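Long-range contacts in type III restriction-modification enzyme EcoP15I Res subunit (Escherichia coli, PDB 4ZCF), which uses ATP together with the Mod subunit to restrict DNA, cutting it 25-27 base pairs downstream of one of two inversely oriented CAGCAG sites: residues C[20-26]-C[56-60]; C[279-285]-C[552-558]; C[364-370]-C[558-562]; C[745-749]-C[763-767]. All coordinates share one frame; numbering follows the deposited sequence.

Contact 1. Residues C[20-26]-C[56-60]; sequences AVMNVFV and NIKNV
The carboxamide of N56 reaches across to the backbone of V24-V26 and puts its nitrogen, ND2, between two carbonyl oxygens. V24 O lies exactly in the amide plane, while V26 O is tilted slightly out of it. The other flat group, the F25 ring, lies apart from the second segment: V24 CG1 sits over the centre of one face, 4.1 Å above the plane, and Y248 meets this ring edge-to-face. All this belongs to the first RecA-like domain of the helicase part, where helix 12-22 and helix 50-64 lie together against strands 79-84 and 263-267 of the parallel sheet.

A turn or so along, toward A20 and V60, the packing is apolar. V60 sets its two methyls against A20 and N23. With CG1 anti to the backbone N (chi1 -178°), that methyl comes within 3.8 Å of A20 CB, and CG2 turns to N23 CB at 3.5 Å. Alongside, V24 sends CG2 across to I57 CG1, 3.9 Å away. Both valines, and A20 with them, also touch V264 of the sheet, so the helices and the strand close on one small hydrophobic seam.

The two bonds from N56 differ in their approach. Toward V26 O, ND2 comes in the carbonyl plane, on a lone pair, at 2.7 Å. Toward V24 O it stands above the carbonyl plane, yet the N-H points almost straight at the oxygen: 2.9 Å from ND2 to V24 O, with an N-H...O angle of 169°.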
loop_
_atom_site.group_PDB
_atom_site.type_symbol
_atom_site.label_atom_id
_atom_site.label_comp_id
_atom_site.label_asym_id
_atom_site.label_seq_id
_atom_site.Cartn_x
_atom_site.Cartn_y
_atom_site.Cartn_z
ATOM N N ALA C 20 9.115 -40.315 -4.873
ATOM C CA ALA C 20 7.912 -41.035 -4.490
ATOM C C ALA C 20 6.606 -40.305 -4.869
ATOM O O ALA C 20 5.641 -40.975 -5.232
ATOM C CB ALA C 20 7.960 -41.397 -3.022
ATOM N N VAL C 21 6.594 -38.943 -4.870
ATOM C CA VAL C 21 5.423 -38.140 -5.293
ATOM C C VAL C 21 5.440 -38.015 -6.821
ATOM O O VAL C 21 4.382 -38.065 -7.461
ATOM C CB VAL C 21 5.329 -36.747 -4.599
ATOM C CG1 VAL C 21 4.061 -35.995 -5.000
ATOM C CG2 VAL C 21 5.399 -36.873 -3.083
ATOM N N MET C 22 6.640 -37.853 -7.407
ATOM C CA MET C 22 6.798 -37.750 -8.865
ATOM C C MET C 22 6.386 -39.028 -9.633
ATOM O O MET C 22 5.807 -38.917 -10.724
ATOM C CB MET C 22 8.230 -37.316 -9.245
ATOM C CG MET C 22 8.508 -35.822 -9.047
ATOM S SD MET C 22 7.158 -34.678 -9.456
ATOM C CE MET C 22 7.115 -34.793 -11.230
ATOM N N ASN C 23 6.676 -40.227 -9.054
ATOM C CA ASN C 23 6.356 -41.534 -9.648
ATOM C C ASN C 23 4.837 -41.825 -9.770
ATOM O O ASN C 23 4.444 -42.626 -10.618
ATOM C CB ASN C 23 7.083 -42.667 -8.932
ATOM C CG ASN C 23 8.581 -42.674 -9.074
ATOM O OD1 ASN C 23 9.137 -42.409 -10.148
ATOM N ND2 ASN C 23 9.268 -43.021 -7.986
ATOM N N VAL C 24 3.999 -41.147 -8.950
ATOM C CA VAL C 24 2.531 -41.204 -8.946
ATOM C C VAL C 24 1.997 -40.595 -10.257
ATOM O O VAL C 24 0.923 -40.973 -10.723
ATOM C CB VAL C 24 1.972 -40.463 -7.691
ATOM C CG1 VAL C 24 0.486 -40.130 -7.807
ATOM C CG2 VAL C 24 2.239 -41.250 -6.422
ATOM N N PHE C 25 2.744 -39.671 -10.858
ATOM C CA PHE C 25 2.282 -38.994 -12.068
ATOM C C PHE C 25 2.899 -39.462 -13.389
ATOM O O PHE C 25 2.889 -38.695 -14.360
ATOM C CB PHE C 25 2.398 -37.465 -11.899
ATOM C CG PHE C 25 1.608 -36.902 -10.746
ATOM C CD1 PHE C 25 0.262 -36.588 -10.892
ATOM C CD2 PHE C 25 2.217 -36.649 -9.523
ATOM C CE1 PHE C 25 -0.466 -36.047 -9.831
ATOM C CE2 PHE C 25 1.490 -36.109 -8.464
ATOM C CZ PHE C 25 0.151 -35.813 -8.625
ATOM N N VAL C 26 3.424 -40.709 -13.447
ATOM C CA VAL C 26 3.972 -41.284 -14.694
ATOM C C VAL C 26 2.788 -41.428 -15.676
ATOM O O VAL C 26 1.708 -41.875 -15.269
ATOM C CB VAL C 26 4.723 -42.631 -14.461
ATOM C CG1 VAL C 26 5.008 -43.365 -15.776
ATOM C CG2 VAL C 26 6.010 -42.421 -13.680
ATOM N N ASN C 56 0.631 -46.663 -10.703
ATOM C CA ASN C 56 1.733 -45.769 -10.346
ATOM C C ASN C 56 2.003 -45.835 -8.845
ATOM O O ASN C 56 3.162 -45.980 -8.457
ATOM C CB ASN C 56 1.459 -44.340 -10.839
ATOM C CG ASN C 56 1.418 -44.182 -12.354
ATOM O OD1 ASN C 56 1.531 -45.142 -13.130
ATOM N ND2 ASN C 56 1.203 -42.968 -12.823
ATOM N N ILE C 57 0.925 -45.859 -8.016
ATOM C CA ILE C 57 1.003 -45.954 -6.552
ATOM C C ILE C 57 1.546 -47.300 -6.106
ATOM O O ILE C 57 2.492 -47.324 -5.308
ATOM C CB ILE C 57 -0.302 -45.508 -5.816
ATOM C CG1 ILE C 57 -0.538 -43.985 -6.001
ATOM C CG2 ILE C 57 -0.256 -45.850 -4.311
ATOM C CD1 ILE C 57 -1.923 -43.531 -5.762
ATOM N N LYS C 58 0.982 -48.421 -6.646
ATOM C CA LYS C 58 1.422 -49.799 -6.341
ATOM C C LYS C 58 2.930 -49.965 -6.563
ATOM O O LYS C 58 3.624 -50.470 -5.686
ATOM C CB LYS C 58 0.644 -50.806 -7.182
ATOM N N ASN C 59 3.435 -49.466 -7.699
ATOM C CA ASN C 59 4.853 -49.510 -8.045
ATOM C C ASN C 59 5.742 -48.671 -7.113
ATOM O O ASN C 59 6.878 -49.077 -6.857
ATOM C CB ASN C 59 5.064 -49.165 -9.517
ATOM C CG ASN C 59 4.896 -50.337 -10.459
ATOM O OD1 ASN C 59 5.291 -51.477 -10.166
ATOM N ND2 ASN C 59 4.355 -50.071 -11.642
ATOM N N VAL C 60 5.210 -47.524 -6.577
ATOM C CA VAL C 60 5.910 -46.650 -5.610
ATOM C C VAL C 60 6.007 -47.371 -4.260
ATOM O O VAL C 60 7.079 -47.400 -3.653
ATOM C CB VAL C 60 5.258 -45.243 -5.425
ATOM C CG1 VAL C 60 6.069 -44.383 -4.454
ATOM C CG2 VAL C 60 5.102 -44.517 -6.750
#

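Contact 2. Residues C[279-285]-C[552-558]; sequences KGIDAYI and FTLKYYV
From G280-T553 through to I285-V558, strands 280-285 and 553-558 run parallel, six residue pairs in step, with their short axes 26° apart. Six N-H...O bonds stitch them together, among them L554 N to G280 O at 2.7 Å and V558 N to Y284 O at 2.9 Å.

On the face of the sheet carrying D282, Y284, K555 and Y557, the two tyrosines dominate. Their side chains point the same way, and the rings form an offset stack with centroids 4.5 Å apart and planes at 6°; Y557 CE2 lies over the Y284 ring, 3.5 Å from Y284 CD2. K555 crosses the Y284 side chain at a slant, its CG at the ring edge and its CD 3.6 Å from Y284 OH. Further back, T553 OG1 makes a weak bond of 3.4 Å to D282 OD2. The other face is greasier: I285 CD1 packs on V558 CG2 at 3.6 Å, and I281 CG2 lies beside Y556 CB.

K279, just ahead of its strand, bends at its last torsion; NZ shares its N-H groups among the carbonyl oxygens of P511, V513, G535 and R537, with F514 as a cation-pi partner.

In the second RecA-like sheet this pair is flanked by strand 513-518 beside 553-558 and strand 591-593 beside 280-285. Helix 368-389 covers the tyrosine stack, and helix 565-576 packs on A283, I285 and V558.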
loop_
_atom_site.group_PDB
_atom_site.type_symbol
_atom_site.label_atom_id
_atom_site.label_comp_id
_atom_site.label_asym_id
_atom_site.label_seq_id
_atom_site.Cartn_x
_atom_site.Cartn_y
_atom_site.Cartn_z
ATOM N N LYS C 279 20.392 -35.792 15.809
ATOM C CA LYS C 279 21.196 -35.887 17.043
ATOM C C LYS C 279 20.582 -36.906 18.022
ATOM O O LYS C 279 19.360 -37.049 18.079
ATOM C CB LYS C 279 21.262 -34.532 17.766
ATOM C CG LYS C 279 22.051 -33.437 17.081
ATOM C CD LYS C 279 22.305 -32.331 18.096
ATOM C CE LYS C 279 22.626 -31.006 17.462
ATOM N NZ LYS C 279 21.489 -30.056 17.552
ATOM N N GLY C 280 21.434 -37.574 18.798
ATOM C CA GLY C 280 20.999 -38.505 19.833
ATOM C C GLY C 280 20.567 -37.735 21.066
ATOM O O GLY C 280 20.829 -36.528 21.154
ATOM N N ILE C 281 19.899 -38.398 22.028
ATOM C CA ILE C 281 19.440 -37.689 23.233
ATOM C C ILE C 281 20.204 -38.084 24.501
ATOM O O ILE C 281 20.466 -39.267 24.709
ATOM C CB ILE C 281 17.892 -37.771 23.439
ATOM C CG1 ILE C 281 17.090 -37.754 22.105
ATOM C CG2 ILE C 281 17.384 -36.729 24.463
ATOM C CD1 ILE C 281 17.030 -36.385 21.324
ATOM N N ASP C 282 20.514 -37.087 25.362
ATOM C CA ASP C 282 21.167 -37.264 26.661
ATOM C C ASP C 282 20.357 -36.544 27.737
ATOM O O ASP C 282 20.565 -35.354 28.002
ATOM C CB ASP C 282 22.643 -36.826 26.631
ATOM C CG ASP C 282 23.571 -37.809 25.935
ATOM O OD1 ASP C 282 23.300 -39.033 25.994
ATOM O OD2 ASP C 282 24.576 -37.358 25.345
ATOM N N ALA C 283 19.394 -37.276 28.326
ATOM C CA ALA C 283 18.464 -36.770 29.331
ATOM C C ALA C 283 19.033 -36.626 30.742
ATOM O O ALA C 283 19.732 -37.522 31.225
ATOM C CB ALA C 283 17.219 -37.624 29.354
ATOM N N TYR C 284 18.703 -35.483 31.400
ATOM C CA TYR C 284 19.102 -35.117 32.764
ATOM C C TYR C 284 17.868 -34.871 33.627
ATOM O O TYR C 284 17.104 -33.941 33.343
ATOM C CB TYR C 284 19.986 -33.861 32.768
ATOM C CG TYR C 284 21.332 -34.037 32.106
ATOM C CD1 TYR C 284 22.438 -34.467 32.834
ATOM C CD2 TYR C 284 21.513 -33.736 30.759
ATOM C CE1 TYR C 284 23.687 -34.617 32.232
ATOM C CE2 TYR C 284 22.757 -33.879 30.145
ATOM C CZ TYR C 284 23.845 -34.310 30.889
ATOM O OH TYR C 284 25.075 -34.453 30.286
ATOM N N ILE C 285 17.677 -35.698 34.680
ATOM C CA ILE C 285 16.553 -35.591 35.618
ATOM C C ILE C 285 17.043 -34.916 36.917
ATOM O O ILE C 285 17.795 -35.530 37.682
ATOM C CB ILE C 285 15.890 -36.970 35.898
ATOM C CG1 ILE C 285 15.950 -37.990 34.708
ATOM C CG2 ILE C 285 14.516 -36.839 36.540
ATOM C CD1 ILE C 285 15.102 -37.757 33.440
ATOM N N PHE C 552 26.787 -36.206 16.732
ATOM C CA PHE C 552 26.490 -35.335 17.876
ATOM C C PHE C 552 25.256 -35.771 18.648
ATOM O O PHE C 552 24.458 -36.577 18.155
ATOM C CB PHE C 552 26.286 -33.886 17.419
ATOM C CG PHE C 552 27.384 -33.309 16.567
ATOM C CD1 PHE C 552 27.345 -33.429 15.183
ATOM C CD2 PHE C 552 28.432 -32.601 17.144
ATOM C CE1 PHE C 552 28.360 -32.887 14.393
ATOM C CE2 PHE C 552 29.440 -32.042 16.351
ATOM C CZ PHE C 552 29.396 -32.188 14.980
ATOM N N THR C 553 25.094 -35.195 19.858
ATOM C CA THR C 553 23.987 -35.462 20.775
ATOM C C THR C 553 23.413 -34.173 21.384
ATOM O O THR C 553 24.174 -33.250 21.712
ATOM C CB THR C 553 24.439 -36.417 21.899
ATOM O OG1 THR C 553 25.683 -35.960 22.425
ATOM C CG2 THR C 553 24.559 -37.873 21.436
ATOM N N LEU C 554 22.067 -34.131 21.551
ATOM C CA LEU C 554 21.341 -33.025 22.188
ATOM C C LEU C 554 21.093 -33.394 23.644
ATOM O O LEU C 554 20.479 -34.427 23.924
ATOM C CB LEU C 554 19.990 -32.693 21.480
ATOM C CG LEU C 554 19.005 -31.805 22.290
ATOM C CD1 LEU C 554 19.254 -30.334 22.065
ATOM C CD2 LEU C 554 17.570 -32.169 22.023
ATOM N N LYS C 555 21.563 -32.548 24.561
ATOM C CA LYS C 555 21.364 -32.754 25.989
ATOM C C LYS C 555 20.034 -32.096 26.359
ATOM O O LYS C 555 19.782 -30.953 25.979
ATOM C CB LYS C 555 22.538 -32.188 26.810
ATOM C CG LYS C 555 23.892 -32.826 26.511
ATOM C CD LYS C 555 24.963 -32.248 27.426
ATOM C CE LYS C 555 26.369 -32.660 27.057
ATOM N NZ LYS C 555 27.378 -31.958 27.900
ATOM N N TYR C 556 19.160 -32.845 27.033
ATOM C CA TYR C 556 17.828 -32.388 27.414
ATOM C C TYR C 556 17.667 -32.416 28.927
ATOM O O TYR C 556 17.919 -33.442 29.549
ATOM C CB TYR C 556 16.752 -33.241 26.713
ATOM C CG TYR C 556 15.438 -32.514 26.534
ATOM C CD1 TYR C 556 14.467 -32.534 27.530
ATOM C CD2 TYR C 556 15.171 -31.788 25.377
ATOM C CE1 TYR C 556 13.258 -31.860 27.375
ATOM C CE2 TYR C 556 13.963 -31.117 25.207
ATOM C CZ TYR C 556 13.007 -31.157 26.211
ATOM O OH TYR C 556 11.818 -30.482 26.075
ATOM N N TYR C 557 17.256 -31.285 29.516
ATOM C CA TYR C 557 17.095 -31.115 30.963
ATOM C C TYR C 557 15.637 -31.075 31.380
ATOM O O TYR C 557 14.891 -30.193 30.945
ATOM C CB TYR C 557 17.852 -29.870 31.461
ATOM C CG TYR C 557 19.345 -29.965 31.234
ATOM C CD1 TYR C 557 19.901 -29.704 29.981
ATOM C CD2 TYR C 557 20.204 -30.328 32.266
ATOM C CE1 TYR C 557 21.269 -29.815 29.760
ATOM C CE2 TYR C 557 21.578 -30.440 32.056
ATOM C CZ TYR C 557 22.105 -30.180 30.802
ATOM O OH TYR C 557 23.451 -30.303 30.585
ATOM N N VAL C 558 15.239 -32.049 32.229
ATOM C CA VAL C 558 13.878 -32.184 32.762
ATOM C C VAL C 558 13.783 -32.118 34.299
ATOM O O VAL C 558 14.794 -32.171 35.007
ATOM C CB VAL C 558 13.048 -33.352 32.152
ATOM C CG1 VAL C 558 12.649 -33.060 30.712
ATOM C CG2 VAL C 558 13.777 -34.681 32.258
#

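Contact 3. Residues C[364-370]-C[558-562]; sequences YSYDQTL and VDFTE
F560 pushes its ring edge into a notch made by Y364 and L370, where a type I turn, D559 to E562, meets the start of helix 368-389. The turn follows strand 553-558 of the second RecA-like sheet, so the contact ties the end of that strand to the head of a helix lying on the sheet.

From CB the phenylalanine heads toward the other segment. Its chi1 of 58° sets CG between the backbone N and the carbonyl carbon, which swings the ring over to the helix start. Along that edge the first atom to touch is CD1, 3.7 Å from L370 CD1. Next comes CE1, which touches both L370 CD2 at 3.6 Å and the carbonyl oxygen of Y364 at 3.5 Å. At the tip, CZ meets Y364 CB at 3.6 Å. L370 crosses the F560 side chain at about a right angle, with CD2 near the ring plane.

The D559 carboxylate lies beside the ring: OD1 is 3.5 Å from L370 CD2, and OD2 is near S365 OG, whose hydrogen bond goes to N362 O. The contact is therefore mainly van der Waals. The backbone of L370 is also held by the N-cap of its own helix: D367 OD2, using its anti lone pair, accepts from L370 N at 3.1 Å with an N-H...O angle of 153°.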
loop_
_atom_site.group_PDB
_atom_site.type_symbol
_atom_site.label_atom_id
_atom_site.label_comp_id
_atom_site.label_asym_id
_atom_site.label_seq_id
_atom_site.Cartn_x
_atom_site.Cartn_y
_atom_site.Cartn_z
ATOM N N TYR C 364 6.214 -27.572 43.864
ATOM C CA TYR C 364 7.655 -27.812 43.948
ATOM C C TYR C 364 8.380 -27.598 42.613
ATOM O O TYR C 364 9.611 -27.580 42.587
ATOM C CB TYR C 364 7.950 -29.190 44.563
ATOM C CG TYR C 364 7.827 -29.202 46.071
ATOM C CD1 TYR C 364 8.858 -28.723 46.879
ATOM C CD2 TYR C 364 6.679 -29.678 46.692
ATOM C CE1 TYR C 364 8.746 -28.722 48.269
ATOM C CE2 TYR C 364 6.556 -29.685 48.082
ATOM C CZ TYR C 364 7.595 -29.210 48.867
ATOM O OH TYR C 364 7.477 -29.223 50.236
ATOM N N SER C 365 7.616 -27.399 41.515
ATOM C CA SER C 365 8.140 -27.126 40.172
ATOM C C SER C 365 8.702 -25.704 40.113
ATOM O O SER C 365 9.695 -25.453 39.425
ATOM C CB SER C 365 7.035 -27.268 39.128
ATOM O OG SER C 365 6.416 -28.542 39.171
ATOM N N TYR C 366 8.061 -24.786 40.857
ATOM C CA TYR C 366 8.381 -23.359 40.940
ATOM C C TYR C 366 9.422 -23.020 42.028
ATOM O O TYR C 366 9.636 -21.843 42.330
ATOM C CB TYR C 366 7.076 -22.541 41.082
ATOM C CG TYR C 366 6.110 -22.798 39.944
ATOM C CD1 TYR C 366 6.181 -22.061 38.763
ATOM C CD2 TYR C 366 5.168 -23.822 40.019
ATOM C CE1 TYR C 366 5.327 -22.322 37.694
ATOM C CE2 TYR C 366 4.310 -24.096 38.954
ATOM C CZ TYR C 366 4.390 -23.339 37.794
ATOM O OH TYR C 366 3.546 -23.604 36.741
ATOM N N ASP C 367 10.098 -24.059 42.575
ATOM C CA ASP C 367 11.120 -23.944 43.614
ATOM C C ASP C 367 12.395 -23.288 43.080
ATOM O O ASP C 367 12.926 -23.714 42.051
ATOM C CB ASP C 367 11.414 -25.323 44.237
ATOM C CG ASP C 367 12.384 -25.273 45.400
ATOM O OD1 ASP C 367 11.933 -25.002 46.538
ATOM O OD2 ASP C 367 13.595 -25.484 45.171
ATOM N N GLN C 368 12.880 -22.256 43.797
ATOM C CA GLN C 368 14.075 -21.482 43.450
ATOM C C GLN C 368 15.362 -22.298 43.420
ATOM O O GLN C 368 16.186 -22.083 42.532
ATOM C CB GLN C 368 14.225 -20.294 44.384
ATOM N N THR C 369 15.540 -23.225 44.381
ATOM C CA THR C 369 16.731 -24.073 44.469
ATOM C C THR C 369 16.816 -25.102 43.311
ATOM O O THR C 369 17.896 -25.287 42.752
ATOM C CB THR C 369 16.799 -24.756 45.833
ATOM N N LEU C 370 15.674 -25.725 42.933
ATOM C CA LEU C 370 15.550 -26.713 41.847
ATOM C C LEU C 370 15.944 -26.127 40.478
ATOM O O LEU C 370 16.684 -26.763 39.723
ATOM C CB LEU C 370 14.098 -27.261 41.810
ATOM C CG LEU C 370 13.658 -28.105 40.599
ATOM C CD1 LEU C 370 14.088 -29.551 40.744
ATOM C CD2 LEU C 370 12.151 -28.035 40.415
ATOM N N VAL C 558 15.239 -32.049 32.229
ATOM C CA VAL C 558 13.878 -32.184 32.762
ATOM C C VAL C 558 13.783 -32.118 34.299
ATOM O O VAL C 558 14.794 -32.171 35.007
ATOM C CB VAL C 558 13.048 -33.352 32.152
ATOM C CG1 VAL C 558 12.649 -33.060 30.712
ATOM C CG2 VAL C 558 13.777 -34.681 32.258
ATOM N N ASP C 559 12.542 -31.978 34.787
ATOM C CA ASP C 559 12.139 -31.883 36.187
ATOM C C ASP C 559 12.235 -33.232 36.912
ATOM O O ASP C 559 12.389 -34.285 36.280
ATOM C CB ASP C 559 10.672 -31.401 36.236
ATOM C CG ASP C 559 10.422 -30.122 37.010
ATOM O OD1 ASP C 559 11.401 -29.388 37.287
ATOM O OD2 ASP C 559 9.243 -29.827 37.299
ATOM N N PHE C 560 12.079 -33.186 38.250
ATOM C CA PHE C 560 12.005 -34.350 39.124
ATOM C C PHE C 560 10.713 -35.095 38.746
ATOM O O PHE C 560 10.665 -36.321 38.832
ATOM C CB PHE C 560 11.975 -33.908 40.612
ATOM C CG PHE C 560 10.843 -32.977 41.011
ATOM C CD1 PHE C 560 10.976 -31.597 40.889
ATOM C CD2 PHE C 560 9.643 -33.482 41.503
ATOM C CE1 PHE C 560 9.920 -30.743 41.219
ATOM C CE2 PHE C 560 8.588 -32.625 41.836
ATOM C CZ PHE C 560 8.733 -31.262 41.690
ATOM N N THR C 561 9.690 -34.333 38.284
ATOM C CA THR C 561 8.365 -34.785 37.856
ATOM C C THR C 561 8.406 -35.763 36.679
ATOM O O THR C 561 7.518 -36.611 36.565
ATOM C CB THR C 561 7.509 -33.584 37.495
ATOM N N GLU C 562 9.422 -35.644 35.804
ATOM C CA GLU C 562 9.581 -36.509 34.636
ATOM C C GLU C 562 10.779 -37.471 34.806
ATOM O O GLU C 562 11.915 -37.122 34.468
ATOM C CB GLU C 562 9.716 -35.665 33.370
#

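Contact 4. Residues C[745-749]-C[763-767]; sequences YREFL and LHKVF
Two consecutive helices, 745-756 and 760-769, joined by a short turn and packed at a steep angle, meet in this contact. The short segments run at 121° to each other, their axes 12.1 Å apart at closest, so long side chains have to bridge the gap.

Y745 does most of the reaching. Its CG stands anti to the backbone N (chi1 171°), and the ring projects toward the second helix until OH comes 3.1 Å from H764 ND1, close to the plane of the imidazole. The two side chains cross at about a right angle. The same hydroxyl lies at the edge of the F767 ring, near its plane, 3.8 Å from CD2. One face of the Y745 ring is occupied by L749 CD1 from the next turn of its own helix.

L749 CD2 is the apolar counterpart, touching L763 CB at 3.9 Å and F767 CE2 at 3.8 Å; the L749 side chain runs past those of L763 and F767 in the opposite direction. F748 completes the cluster, its CE2 3.8 Å from the same F767 CE2. Behind it, helix 688-701 supplies F695 against L763 and M699 against F767.

The helix pair also faces a neighbouring subunit, presumably Mod: F532 of that subunit meets the H764 ring edge-to-face and packs on L749, while its E523 packs on Y745. The Y745-H764 hydrogen bond thus gives two polar groups partners beside an apolar cluster, and it probably helps to set the rotation of the histidine ring, against which the other subunit packs.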
loop_
_atom_site.group_PDB
_atom_site.type_symbol
_atom_site.label_atom_id
_atom_site.label_comp_id
_atom_site.label_asym_id
_atom_site.label_seq_id
_atom_site.Cartn_x
_atom_site.Cartn_y
_atom_site.Cartn_z
ATOM N N TYR C 745 13.605 -28.646 -26.726
ATOM C CA TYR C 745 14.901 -29.296 -26.971
ATOM C C TYR C 745 16.020 -28.443 -26.321
ATOM O O TYR C 745 16.981 -29.004 -25.790
ATOM C CB TYR C 745 15.129 -29.528 -28.478
ATOM C CG TYR C 745 16.511 -29.999 -28.886
ATOM C CD1 TYR C 745 17.078 -31.144 -28.323
ATOM C CD2 TYR C 745 17.215 -29.358 -29.899
ATOM C CE1 TYR C 745 18.346 -31.591 -28.709
ATOM C CE2 TYR C 745 18.474 -29.807 -30.309
ATOM C CZ TYR C 745 19.033 -30.931 -29.719
ATOM O OH TYR C 745 20.292 -31.341 -30.102
ATOM N N ARG C 746 15.831 -27.093 -26.289
ATOM C CA ARG C 746 16.734 -26.133 -25.646
ATOM C C ARG C 746 16.818 -26.396 -24.140
ATOM O O ARG C 746 17.920 -26.533 -23.616
ATOM C CB ARG C 746 16.267 -24.704 -25.903
ATOM N N GLU C 747 15.655 -26.521 -23.464
ATOM C CA GLU C 747 15.523 -26.793 -22.026
ATOM C C GLU C 747 16.065 -28.181 -21.659
ATOM O O GLU C 747 16.521 -28.381 -20.526
ATOM C CB GLU C 747 14.066 -26.666 -21.603
ATOM N N PHE C 748 16.029 -29.126 -22.626
ATOM C CA PHE C 748 16.537 -30.496 -22.496
ATOM C C PHE C 748 18.083 -30.478 -22.414
ATOM O O PHE C 748 18.638 -30.864 -21.379
ATOM C CB PHE C 748 16.004 -31.371 -23.657
ATOM C CG PHE C 748 16.602 -32.751 -23.790
ATOM C CD1 PHE C 748 16.236 -33.776 -22.920
ATOM C CD2 PHE C 748 17.521 -33.034 -24.795
ATOM C CE1 PHE C 748 16.813 -35.047 -23.024
ATOM C CE2 PHE C 748 18.090 -34.308 -24.906
ATOM C CZ PHE C 748 17.729 -35.307 -24.021
ATOM N N LEU C 749 18.760 -29.948 -23.469
ATOM C CA LEU C 749 20.224 -29.790 -23.553
ATOM C C LEU C 749 20.832 -29.009 -22.373
ATOM O O LEU C 749 21.962 -29.297 -21.964
ATOM C CB LEU C 749 20.631 -29.097 -24.865
ATOM C CG LEU C 749 20.465 -29.887 -26.159
ATOM C CD1 LEU C 749 20.670 -28.989 -27.344
ATOM C CD2 LEU C 749 21.433 -31.076 -26.227
ATOM N N LEU C 763 26.976 -32.154 -27.477
ATOM C CA LEU C 763 25.759 -32.936 -27.247
ATOM C C LEU C 763 24.844 -32.734 -28.453
ATOM O O LEU C 763 24.232 -33.681 -28.942
ATOM C CB LEU C 763 25.023 -32.447 -25.977
ATOM C CG LEU C 763 25.616 -32.800 -24.620
ATOM C CD1 LEU C 763 24.912 -32.063 -23.501
ATOM C CD2 LEU C 763 25.579 -34.282 -24.380
ATOM N N HIS C 764 24.758 -31.492 -28.930
ATOM C CA HIS C 764 23.964 -31.120 -30.091
ATOM C C HIS C 764 24.542 -31.742 -31.382
ATOM O O HIS C 764 23.783 -32.176 -32.240
ATOM C CB HIS C 764 23.893 -29.590 -30.177
ATOM C CG HIS C 764 23.260 -29.074 -31.423
ATOM N ND1 HIS C 764 21.905 -29.226 -31.662
ATOM C CD2 HIS C 764 23.818 -28.400 -32.453
ATOM C CE1 HIS C 764 21.683 -28.659 -32.835
ATOM N NE2 HIS C 764 22.806 -28.143 -33.348
ATOM N N LYS C 765 25.882 -31.782 -31.503
ATOM C CA LYS C 765 26.589 -32.333 -32.663
ATOM C C LYS C 765 26.318 -33.832 -32.833
ATOM O O LYS C 765 26.004 -34.260 -33.944
ATOM C CB LYS C 765 28.100 -32.046 -32.592
ATOM C CG LYS C 765 28.501 -30.720 -33.226
ATOM C CD LYS C 765 29.942 -30.344 -32.879
ATOM C CE LYS C 765 30.201 -28.855 -32.915
ATOM N NZ LYS C 765 30.149 -28.294 -34.295
ATOM N N VAL C 766 26.422 -34.614 -31.736
ATOM C CA VAL C 766 26.163 -36.051 -31.745
ATOM C C VAL C 766 24.695 -36.334 -32.075
ATOM O O VAL C 766 24.435 -37.084 -33.016
ATOM C CB VAL C 766 26.674 -36.821 -30.500
ATOM C CG1 VAL C 766 28.193 -36.832 -30.439
ATOM C CG2 VAL C 766 26.090 -36.270 -29.210
ATOM N N PHE C 767 23.750 -35.647 -31.389
ATOM C CA PHE C 767 22.310 -35.775 -31.630
ATOM C C PHE C 767 21.925 -35.438 -33.086
ATOM O O PHE C 767 20.949 -35.982 -33.598
ATOM C CB PHE C 767 21.488 -34.942 -30.624
ATOM C CG PHE C 767 21.562 -35.340 -29.159
ATOM C CD1 PHE C 767 21.844 -36.650 -28.787
ATOM C CD2 PHE C 767 21.294 -34.415 -28.156
ATOM C CE1 PHE C 767 21.904 -37.013 -27.439
ATOM C CE2 PHE C 767 21.352 -34.781 -26.807
ATOM C CZ PHE C 767 21.654 -36.077 -26.458
#

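Contacts 2 and 3 are neighbours: they share V558, and I285 of the first touches D559 and E562 of the second. Contact 2, partly buried, pairs strand 553-558 with 280-285 through backbone bonds; contact 3 sets the loop that follows against the start of helix 368-389, relying on a ring edge against aliphatic groups. Contacts 1, 3 and 4 are buried. Contact 1 belongs to the other RecA-like sheet, its centre about 39 Å from that of contact 2, and combines a methyl seam with one amide gripping two carbonyls. Contact 4 is the outlier, about 68 Å from contact 3 between centres, an aromatic cluster with a side-chain hydrogen bond, and alone here in meeting another subunit.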